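PDB 3RIQ: tailspike protein from Siphovirus 9NA, which recognises Salmonella lipopolysaccharide, the phage's receptor, and probably cleaves its O-antigen chains as an endorhamnosidase. Local coordinates for residues Gln274-Asp285 / Cys320-Asp328; Val362-Gln373 / Val387-Tyr398. One frame throughout, in Å; residues are numbered along the deposited sequence. Where two conformers were deposited one is given.

Contact 1. Residues Gln274-Asp285 / Cys320-Asp328; sequences QCYYDGIDVNAD and CMGIGAWWD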
loop_
_atom_site.group_PDB
_atom_site.type_symbol
_atom_site.label_atom_id
_atom_site.label_comp_id
_atom_site.label_asym_id
_atom_site.label_seq_id
_atom_site.Cartn_x
_atom_site.Cartn_y
_atom_site.Cartn_z
ATOM N N GLN A 274 -8.495 -0.316 18.783
ATOM C CA GLN A 274 -8.730 -0.116 20.228
ATOM C C GLN A 274 -8.144 -1.206 21.123
ATOM O O GLN A 274 -8.796 -1.644 22.075
ATOM C CB GLN A 274 -10.213 0.093 20.520
ATOM C CG GLN A 274 -10.731 1.396 19.900
ATOM C CD GLN A 274 -12.214 1.596 20.171
ATOM O OE1 GLN A 274 -13.040 0.663 20.014
ATOM N NE2 GLN A 274 -12.570 2.800 20.587
ATOM N N CYS A 275 -6.909 -1.639 20.857
ATOM C CA CYS A 275 -6.219 -2.477 21.880
ATOM C C CYS A 275 -5.818 -1.587 23.070
ATOM O O CYS A 275 -5.745 -0.353 22.941
ATOM C CB CYS A 275 -5.007 -3.205 21.305
ATOM S SG CYS A 275 -3.697 -2.101 20.679
ATOM N N TYR A 276 -5.612 -2.199 24.231
ATOM C CA TYR A 276 -5.309 -1.406 25.421
ATOM C C TYR A 276 -3.834 -1.038 25.525
ATOM O O TYR A 276 -3.494 0.003 26.120
ATOM C CB TYR A 276 -5.797 -2.118 26.681
ATOM C CG TYR A 276 -5.834 -1.244 27.911
ATOM C CD1 TYR A 276 -6.579 -0.042 27.943
ATOM C CD2 TYR A 276 -5.169 -1.632 29.071
ATOM C CE1 TYR A 276 -6.645 0.752 29.119
ATOM C CE2 TYR A 276 -5.244 -0.876 30.233
ATOM C CZ TYR A 276 -5.969 0.340 30.243
ATOM O OH TYR A 276 -6.037 1.117 31.405
ATOM N N TYR A 277 -2.951 -1.862 24.933
ATOM C CA TYR A 277 -1.566 -1.450 24.804
ATOM C C TYR A 277 -1.263 -1.028 23.352
ATOM O O TYR A 277 -1.944 -0.119 22.842
ATOM C CB TYR A 277 -0.628 -2.481 25.435
ATOM C CG TYR A 277 -0.658 -2.370 26.957
ATOM C CD1 TYR A 277 0.243 -1.516 27.614
ATOM C CD2 TYR A 277 -1.630 -3.014 27.722
ATOM C CE1 TYR A 277 0.229 -1.385 29.011
ATOM C CE2 TYR A 277 -1.663 -2.894 29.106
ATOM C CZ TYR A 277 -0.745 -2.075 29.755
ATOM O OH TYR A 277 -0.788 -1.947 31.141
ATOM N N ASP A 278 -0.317 -1.657 22.652
ATOM C CA ASP A 278 0.242 -1.013 21.443
ATOM C C ASP A 278 -0.322 -1.652 20.174
ATOM O O ASP A 278 -0.514 -2.873 20.117
ATOM C CB ASP A 278 1.765 -1.156 21.473
ATOM C CG ASP A 278 2.315 -0.763 22.825
ATOM O OD1 ASP A 278 1.926 0.340 23.283
ATOM O OD2 ASP A 278 3.029 -1.571 23.464
ATOM N N GLY A 279 -0.600 -0.841 19.162
ATOM C CA GLY A 279 -1.228 -1.369 17.935
ATOM C C GLY A 279 -0.529 -2.608 17.390
ATOM O O GLY A 279 -1.182 -3.581 16.981
ATOM N N ILE A 280 0.798 -2.558 17.319
ATOM C CA ILE A 280 1.592 -3.781 17.246
ATOM C C ILE A 280 2.730 -3.574 18.237
ATOM O O ILE A 280 3.160 -2.434 18.456
ATOM C CB ILE A 280 2.158 -4.067 15.807
ATOM C CG1 ILE A 280 3.142 -2.980 15.331
ATOM C CG2 ILE A 280 1.022 -4.267 14.811
ATOM C CD1 ILE A 280 3.759 -3.277 13.969
ATOM N N ASP A 281 3.204 -4.669 18.843
ATOM C CA ASP A 281 4.355 -4.600 19.777
ATOM C C ASP A 281 5.383 -5.582 19.233
ATOM O O ASP A 281 5.334 -6.776 19.562
ATOM C CB ASP A 281 3.935 -5.015 21.202
ATOM C CG ASP A 281 5.120 -5.135 22.145
ATOM O OD1 ASP A 281 6.235 -4.702 21.750
ATOM O OD2 ASP A 281 4.932 -5.632 23.289
ATOM N N VAL A 282 6.281 -5.101 18.381
ATOM C CA VAL A 282 7.294 -5.986 17.792
ATOM C C VAL A 282 8.627 -5.621 18.449
ATOM O O VAL A 282 9.562 -5.156 17.790
ATOM C CB VAL A 282 7.326 -5.873 16.248
ATOM C CG1 VAL A 282 8.294 -6.903 15.646
ATOM C CG2 VAL A 282 5.916 -6.127 15.665
ATOM N N ASN A 283 8.677 -5.762 19.783
ATOM C CA ASN A 283 9.899 -5.528 20.541
ATOM C C ASN A 283 10.508 -6.836 21.029
ATOM O O ASN A 283 9.784 -7.827 21.259
ATOM C CB ASN A 283 9.593 -4.641 21.760
ATOM C CG ASN A 283 9.359 -3.183 21.373
ATOM O OD1 ASN A 283 10.263 -2.339 21.508
ATOM N ND2 ASN A 283 8.159 -2.877 20.877
ATOM N N ALA A 284 11.820 -6.830 21.256
ATOM C CA ALA A 284 12.531 -8.017 21.767
ATOM C C ALA A 284 13.124 -7.785 23.164
ATOM O O ALA A 284 13.140 -8.717 23.956
ATOM C CB ALA A 284 13.624 -8.444 20.784
ATOM N N ASP A 285 13.600 -6.566 23.456
ATOM C CA ASP A 285 14.078 -6.217 24.800
ATOM C C ASP A 285 13.095 -5.261 25.471
ATOM O O ASP A 285 12.503 -4.385 24.797
ATOM C CB ASP A 285 15.450 -5.528 24.720
ATOM C CG ASP A 285 16.571 -6.459 24.326
ATOM O OD1 ASP A 285 16.539 -7.658 24.707
ATOM O OD2 ASP A 285 17.481 -5.993 23.595
ATOM N N CYS A 320 -5.792 3.145 19.612
ATOM C CA CYS A 320 -5.131 2.270 20.551
ATOM C C CYS A 320 -4.661 3.071 21.759
ATOM O O CYS A 320 -4.192 4.203 21.607
ATOM C CB CYS A 320 -3.955 1.592 19.856
ATOM S SG CYS A 320 -4.538 0.450 18.511
ATOM N N MET A 321 -4.829 2.499 22.961
ATOM C CA MET A 321 -4.530 3.234 24.178
ATOM C C MET A 321 -3.033 3.421 24.430
ATOM O O MET A 321 -2.620 4.387 25.110
ATOM C CB MET A 321 -5.229 2.551 25.352
ATOM C CG MET A 321 -5.095 3.245 26.710
ATOM S SD MET A 321 -5.622 4.986 26.788
ATOM C CE MET A 321 -7.420 4.833 26.737
ATOM N N GLY A 322 -2.226 2.533 23.848
ATOM C CA GLY A 322 -0.769 2.606 23.931
ATOM C C GLY A 322 -0.195 3.334 22.715
ATOM O O GLY A 322 -0.757 4.349 22.221
ATOM N N ILE A 323 0.941 2.825 22.240
ATOM C CA ILE A 323 1.630 3.393 21.083
ATOM C C ILE A 323 0.973 2.866 19.818
ATOM O O ILE A 323 0.523 1.725 19.772
ATOM C CB ILE A 323 3.138 3.049 21.158
ATOM C CG1 ILE A 323 3.743 3.710 22.413
ATOM C CG2 ILE A 323 3.907 3.470 19.885
ATOM C CD1 ILE A 323 5.188 3.261 22.714
ATOM N N GLY A 324 0.879 3.724 18.796
ATOM C CA GLY A 324 0.148 3.326 17.593
ATOM C C GLY A 324 0.758 2.101 16.913
ATOM O O GLY A 324 0.022 1.220 16.461
ATOM N N ALA A 325 2.088 2.037 16.855
ATOM C CA ALA A 325 2.832 0.873 16.288
ATOM C C ALA A 325 4.264 1.095 16.716
ATOM O O ALA A 325 4.793 2.226 16.598
ATOM C CB ALA A 325 2.758 0.847 14.749
ATOM N N TRP A 326 4.907 0.046 17.221
ATOM C CA TRP A 326 6.316 0.177 17.581
ATOM C C TRP A 326 7.105 -1.121 17.540
ATOM O O TRP A 326 6.541 -2.245 17.469
ATOM C CB TRP A 326 6.517 0.890 18.922
ATOM C CG TRP A 326 6.308 0.107 20.210
ATOM C CD1 TRP A 326 5.349 -0.852 20.493
ATOM C CD2 TRP A 326 7.024 0.332 21.435
ATOM N NE1 TRP A 326 5.461 -1.254 21.840
ATOM C CE2 TRP A 326 6.480 -0.543 22.426
ATOM C CE3 TRP A 326 8.070 1.199 21.796
ATOM C CZ2 TRP A 326 6.954 -0.565 23.751
ATOM C CZ3 TRP A 326 8.540 1.191 23.124
ATOM C CH2 TRP A 326 7.980 0.315 24.077
ATOM N N TRP A 327 8.420 -0.936 17.561
ATOM C CA TRP A 327 9.389 -2.038 17.442
ATOM C C TRP A 327 10.716 -1.588 18.028
ATOM O O TRP A 327 10.948 -0.378 18.221
ATOM C CB TRP A 327 9.602 -2.451 15.959
ATOM C CG TRP A 327 10.015 -1.284 15.083
ATOM C CD1 TRP A 327 11.295 -0.828 14.851
ATOM C CD2 TRP A 327 9.139 -0.390 14.404
ATOM N NE1 TRP A 327 11.263 0.296 14.035
ATOM C CE2 TRP A 327 9.952 0.590 13.748
ATOM C CE3 TRP A 327 7.739 -0.319 14.271
ATOM C CZ2 TRP A 327 9.394 1.649 12.999
ATOM C CZ3 TRP A 327 7.190 0.693 13.505
ATOM C CH2 TRP A 327 8.023 1.666 12.865
ATOM N N ASP A 328 11.563 -2.566 18.328
ATOM C CA ASP A 328 12.990 -2.266 18.635
ATOM C C ASP A 328 13.852 -3.114 17.688
ATOM O O ASP A 328 13.361 -3.639 16.688
ATOM C CB ASP A 328 13.360 -2.509 20.121
ATOM C CG ASP A 328 13.465 -3.994 20.474
ATOM O OD1 ASP A 328 12.880 -4.807 19.724
ATOM O OD2 ASP A 328 14.131 -4.341 21.488
HETATM O O HOH W 1 12.197 -6.531 17.417
HETATM O O HOH W 2 16.556 -5.726 20.838
#

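Contact 2. Residues Val362-Gln373 / Val387-Tyr398; sequences VCANKDLTNLNQ and VHAYTTQGYAVY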
loop_
_atom_site.group_PDB
_atom_site.type_symbol
_atom_site.label_atom_id
_atom_site.label_comp_id
_atom_site.label_asym_id
_atom_site.label_seq_id
_atom_site.Cartn_x
_atom_site.Cartn_y
_atom_site.Cartn_z
ATOM N N VAL A 362 -1.762 10.247 12.390
ATOM C CA VAL A 362 -2.792 11.267 12.559
ATOM C C VAL A 362 -3.287 11.217 13.980
ATOM O O VAL A 362 -3.626 10.138 14.520
ATOM C CB VAL A 362 -3.983 11.013 11.608
ATOM C CG1 VAL A 362 -5.119 12.019 11.872
ATOM C CG2 VAL A 362 -3.546 11.054 10.102
ATOM N N CYS A 363 -3.289 12.394 14.600
ATOM C CA CYS A 363 -3.824 12.549 15.959
ATOM C C CYS A 363 -3.240 11.574 16.993
ATOM O O CYS A 363 -4.020 10.945 17.742
ATOM C CB CYS A 363 -5.358 12.441 15.951
ATOM S SG CYS A 363 -6.168 12.995 17.502
ATOM N N ALA A 364 -1.914 11.406 17.017
ATOM C CA ALA A 364 -1.291 10.666 18.118
ATOM C C ALA A 364 -1.194 11.568 19.355
ATOM O O ALA A 364 -1.629 12.746 19.330
ATOM C CB ALA A 364 0.075 10.108 17.709
ATOM N N ASN A 365 -0.651 11.039 20.452
ATOM C CA ASN A 365 -0.631 11.807 21.705
ATOM C C ASN A 365 -2.043 12.321 22.015
ATOM O O ASN A 365 -2.232 13.484 22.463
ATOM C CB ASN A 365 0.420 12.952 21.623
ATOM C CG ASN A 365 0.519 13.792 22.909
ATOM O OD1 ASN A 365 0.470 13.281 24.047
ATOM N ND2 ASN A 365 0.681 15.092 22.724
ATOM N N LYS A 366 -3.035 11.448 21.808
ATOM C CA LYS A 366 -4.420 11.872 21.914
ATOM C C LYS A 366 -4.728 12.307 23.342
ATOM O O LYS A 366 -5.603 13.161 23.559
ATOM C CB LYS A 366 -5.371 10.759 21.425
ATOM C CG LYS A 366 -6.878 11.126 21.364
ATOM C CD LYS A 366 -7.697 9.878 20.968
ATOM C CE LYS A 366 -9.188 10.164 20.909
ATOM N NZ LYS A 366 -10.022 8.972 20.637
ATOM N N ASP A 367 -3.991 11.784 24.312
ATOM C CA ASP A 367 -4.283 12.184 25.690
ATOM C C ASP A 367 -3.479 13.379 26.216
ATOM O O ASP A 367 -3.551 13.716 27.423
ATOM C CB ASP A 367 -4.192 10.995 26.621
ATOM C CG ASP A 367 -5.327 10.016 26.408
ATOM O OD1 ASP A 367 -6.454 10.398 25.989
ATOM O OD2 ASP A 367 -5.094 8.860 26.683
ATOM N N LEU A 368 -2.747 14.045 25.321
ATOM C CA LEU A 368 -2.094 15.332 25.658
ATOM C C LEU A 368 -1.130 15.235 26.862
ATOM O O LEU A 368 -1.140 16.096 27.757
ATOM C CB LEU A 368 -3.144 16.452 25.870
ATOM C CG LEU A 368 -4.148 16.671 24.730
ATOM C CD1 LEU A 368 -5.182 17.756 25.096
ATOM C CD2 LEU A 368 -3.433 17.026 23.409
ATOM N N THR A 369 -0.281 14.216 26.857
ATOM C CA THR A 369 0.699 14.011 27.907
ATOM C C THR A 369 2.100 14.372 27.422
ATOM O O THR A 369 3.115 13.842 27.909
ATOM C CB THR A 369 0.635 12.585 28.491
ATOM O OG1 THR A 369 0.972 11.628 27.478
ATOM C CG2 THR A 369 -0.780 12.279 29.042
ATOM N N ASN A 370 2.156 15.281 26.449
ATOM C CA ASN A 370 3.423 15.848 25.992
ATOM C C ASN A 370 4.333 14.875 25.276
ATOM O O ASN A 370 5.562 15.010 25.290
ATOM C CB ASN A 370 4.159 16.573 27.126
ATOM C CG ASN A 370 4.036 18.063 27.004
ATOM O OD1 ASN A 370 4.218 18.622 25.908
ATOM N ND2 ASN A 370 3.727 18.729 28.110
ATOM N N LEU A 371 3.710 13.918 24.609
ATOM C CA LEU A 371 4.426 12.924 23.834
ATOM C C LEU A 371 4.498 13.352 22.361
ATOM O O LEU A 371 3.664 14.081 21.883
ATOM C CB LEU A 371 3.726 11.551 23.956
ATOM C CG LEU A 371 3.600 11.034 25.386
ATOM C CD1 LEU A 371 2.878 9.678 25.325
ATOM C CD2 LEU A 371 4.965 10.908 26.046
ATOM N N ASN A 372 5.523 12.880 21.672
ATOM C CA ASN A 372 5.737 13.188 20.260
ATOM C C ASN A 372 4.923 12.301 19.309
ATOM O O ASN A 372 4.471 11.225 19.691
ATOM C CB ASN A 372 7.234 13.104 19.971
ATOM C CG ASN A 372 8.035 14.008 20.869
ATOM O OD1 ASN A 372 7.713 15.184 21.010
ATOM N ND2 ASN A 372 9.046 13.481 21.480
ATOM N N GLN A 373 4.686 12.772 18.086
ATOM C CA GLN A 373 3.912 11.978 17.125
ATOM C C GLN A 373 4.705 10.782 16.633
ATOM O O GLN A 373 4.186 9.691 16.622
ATOM C CB GLN A 373 3.433 12.823 15.927
ATOM C CG GLN A 373 2.615 14.045 16.371
ATOM C CD GLN A 373 1.219 13.709 16.808
ATOM O OE1 GLN A 373 0.464 13.084 16.071
ATOM N NE2 GLN A 373 0.852 14.150 17.998
ATOM N N VAL A 387 2.628 13.521 8.950
ATOM C CA VAL A 387 2.075 13.681 10.289
ATOM C C VAL A 387 0.942 14.709 10.270
ATOM O O VAL A 387 1.045 15.750 9.611
ATOM C CB VAL A 387 3.181 14.158 11.244
ATOM C CG1 VAL A 387 2.624 14.526 12.621
ATOM C CG2 VAL A 387 4.244 13.048 11.409
ATOM N N HIS A 388 -0.133 14.438 10.994
ATOM C CA HIS A 388 -1.168 15.451 11.208
ATOM C C HIS A 388 -1.520 15.453 12.670
ATOM O O HIS A 388 -2.381 14.705 13.096
ATOM C CB HIS A 388 -2.413 15.181 10.349
ATOM C CG HIS A 388 -3.388 16.313 10.349
ATOM N ND1 HIS A 388 -4.407 16.412 9.436
ATOM C CD2 HIS A 388 -3.454 17.430 11.117
ATOM C CE1 HIS A 388 -5.093 17.524 9.663
ATOM N NE2 HIS A 388 -4.527 18.166 10.671
ATOM N N ALA A 389 -0.818 16.275 13.437
ATOM C CA ALA A 389 -1.040 16.372 14.870
ATOM C C ALA A 389 -2.253 17.263 15.106
ATOM O O ALA A 389 -2.422 18.277 14.410
ATOM C CB ALA A 389 0.189 16.973 15.524
ATOM N N TYR A 390 -3.086 16.915 16.077
ATOM C CA TYR A 390 -4.248 17.751 16.443
ATOM C C TYR A 390 -3.951 18.519 17.728
ATOM O O TYR A 390 -4.875 19.037 18.411
ATOM C CB TYR A 390 -5.489 16.855 16.626
ATOM C CG TYR A 390 -6.087 16.205 15.367
ATOM C CD1 TYR A 390 -5.417 16.212 14.132
ATOM C CD2 TYR A 390 -7.296 15.495 15.439
ATOM C CE1 TYR A 390 -5.971 15.616 13.001
ATOM C CE2 TYR A 390 -7.840 14.859 14.303
ATOM C CZ TYR A 390 -7.159 14.918 13.087
ATOM O OH TYR A 390 -7.688 14.284 11.945
ATOM N N THR A 391 -2.663 18.572 18.055
ATOM C CA THR A 391 -2.142 19.352 19.173
ATOM C C THR A 391 -0.790 19.964 18.791
ATOM O O THR A 391 -0.068 19.420 17.914
ATOM C CB THR A 391 -1.943 18.460 20.425
ATOM O OG1 THR A 391 -1.419 19.256 21.518
ATOM C CG2 THR A 391 -0.967 17.311 20.122
ATOM N N THR A 392 -0.453 21.070 19.469
ATOM C CA THR A 392 0.866 21.720 19.342
ATOM C C THR A 392 1.923 21.134 20.280
ATOM O O THR A 392 3.089 21.526 20.183
ATOM C CB THR A 392 0.801 23.274 19.549
ATOM O OG1 THR A 392 0.290 23.551 20.853
ATOM C CG2 THR A 392 -0.128 23.897 18.497
ATOM N N GLN A 393 1.542 20.224 21.178
ATOM C CA GLN A 393 2.522 19.597 22.069
ATOM C C GLN A 393 3.602 18.844 21.303
ATOM O O GLN A 393 3.322 18.140 20.298
ATOM C CB GLN A 393 1.868 18.593 23.016
ATOM C CG GLN A 393 0.983 19.214 24.060
ATOM C CD GLN A 393 0.537 18.218 25.135
ATOM O OE1 GLN A 393 0.558 16.999 24.932
ATOM N NE2 GLN A 393 0.114 18.746 26.285
ATOM N N GLY A 394 4.832 18.974 21.779
ATOM C CA GLY A 394 5.929 18.109 21.311
ATOM C C GLY A 394 6.339 18.318 19.862
ATOM O O GLY A 394 6.227 19.447 19.304
ATOM N N TYR A 395 6.847 17.243 19.260
ATOM C CA TYR A 395 7.390 17.275 17.890
ATOM C C TYR A 395 6.543 16.388 16.983
ATOM O O TYR A 395 5.996 15.371 17.421
ATOM C CB TYR A 395 8.790 16.663 17.901
ATOM C CG TYR A 395 9.832 17.563 18.561
ATOM C CD1 TYR A 395 10.716 18.304 17.799
ATOM C CD2 TYR A 395 9.911 17.663 19.949
ATOM C CE1 TYR A 395 11.663 19.152 18.414
ATOM C CE2 TYR A 395 10.854 18.471 20.579
ATOM C CZ TYR A 395 11.726 19.213 19.807
ATOM O OH TYR A 395 12.641 20.018 20.449
ATOM N N ALA A 396 6.487 16.756 15.709
ATOM C CA ALA A 396 5.969 15.839 14.691
ATOM C C ALA A 396 6.907 14.644 14.491
ATOM O O ALA A 396 6.450 13.484 14.446
ATOM C CB ALA A 396 5.767 16.576 13.368
ATOM N N VAL A 397 8.208 14.937 14.358
ATOM C CA VAL A 397 9.238 13.911 14.245
ATOM C C VAL A 397 10.359 14.224 15.214
ATOM O O VAL A 397 11.081 15.242 15.056
ATOM C CB VAL A 397 9.803 13.777 12.806
ATOM C CG1 VAL A 397 10.860 12.669 12.737
ATOM C CG2 VAL A 397 8.659 13.463 11.810
ATOM N N TYR A 398 10.534 13.326 16.193
ATOM C CA TYR A 398 11.616 13.464 17.160
ATOM C C TYR A 398 12.545 12.276 16.933
ATOM O O TYR A 398 12.284 11.154 17.380
ATOM C CB TYR A 398 11.085 13.498 18.599
ATOM C CG TYR A 398 12.167 13.800 19.616
ATOM C CD1 TYR A 398 12.475 15.112 19.939
ATOM C CD2 TYR A 398 12.892 12.775 20.255
ATOM C CE1 TYR A 398 13.470 15.409 20.869
ATOM C CE2 TYR A 398 13.881 13.066 21.175
ATOM C CZ TYR A 398 14.174 14.389 21.466
ATOM O OH TYR A 398 15.152 14.718 22.387
HETATM O O HOH W 3 -2.813 14.931 17.998
HETATM O O HOH W 4 2.283 15.607 20.027
HETATM O O HOH W 5 5.403 20.275 24.229
#

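Contact 1. Residues Gln274-Asp285 / Cys320-Asp328
The indole of W326 meets D278, I280 and N283. From CB, chi1 of 79° turns CG between the backbone N and the carbonyl carbon, bringing the ring nearer to 274-285. CD1 comes to 3.4 Å from I280 O, which lies at the ring edge near its plane. NE1 then gives a weak, bent bond to D278 OD2 (2.9 Å, 126° at the hydrogen), the carboxylate standing steeply to the indole. Beyond it CE2 and CZ2 lie 3.3 and 3.9 Å from N283 ND2, which sits over one face while I323 CD1 packs on the opposite one. That amide nitrogen is fixed by donating to D281 OD1 at 2.8 Å. The other oxygen of D278, OD1, accepts from I323 N through its anti lone pair. At the far end D328 OD1 and OD2 take A284 N (2.8 Å) and D285 N (3.0 Å); water 2 bridges D328 OD2 to OD2 of D285, whose carboxylate is also salt-bridged to R261 and R292. V282 N to W326 O (3.0 Å, 170°) lies within the parallel pairing of 281-282 with 326-327. Such in-register stacking of successive coils is characteristic of parallel beta-helices, here the tailspike's right-handed one.

Contact 2. Residues Val362-Gln373 / Val387-Tyr398
V387 CG1 packs on Q373 CG. C363 N then donates to H388 O at 2.9 Å, beside the parallel bridge of V362 with H388, and A389 CB packs on the amide carbon CD of Q373. The Y390 ring receives C363 CB over one face, 3.8 Å from its centroid and 16° off the normal, a CH-pi contact. T391 OG1 accepts from Q393 N in an ST turn, and L368 CD2 lies against the threonine. Q393, with CG anti to the carbonyl carbon (chi1 -69°) and its chain extended beyond, reaches into the 365-370 loop. Its OE1 accepts from N365 ND2 on an in-plane lone pair (2.9 Å) and from N370 N above the carbonyl plane (2.8 Å); N370's amide stacks on that of Q393, 12° from parallel. Water 5 links G394 N to N370 OD1. Y395 N donates to N372 OD1 (2.8 Å), which also lies at the tyrosine ring edge, and Y395 O takes Q373 N at 3.0 Å. Y398 CB finally meets N372 ND2 at 3.5 Å. Loops of neighbouring coils laid one upon the other are typical of turns between the parallel strands of a beta-helix.

Overall arrangement
Both contacts join successive coils of the same beta-helix, their centres 16 Å apart, and they touch where M321 SD packs 3.9 Å from D367 OD2. Contact 1 is the inner one: 18 of its 21 touching residues are buried, and no other subunit touches its segments. Contact 2 has 7 buried residues of 19 and four exposed; there H388 and Y390 also meet R383 of the second subunit, the bond to Y390 being weak. The buried areas are similar, 836 and 810 Å². In contact 1 aspartate carboxylates take backbone amides and, weakly, an indole N-H, whereas the loops of contact 2 rely on neutral amide side chains; waters bridge both.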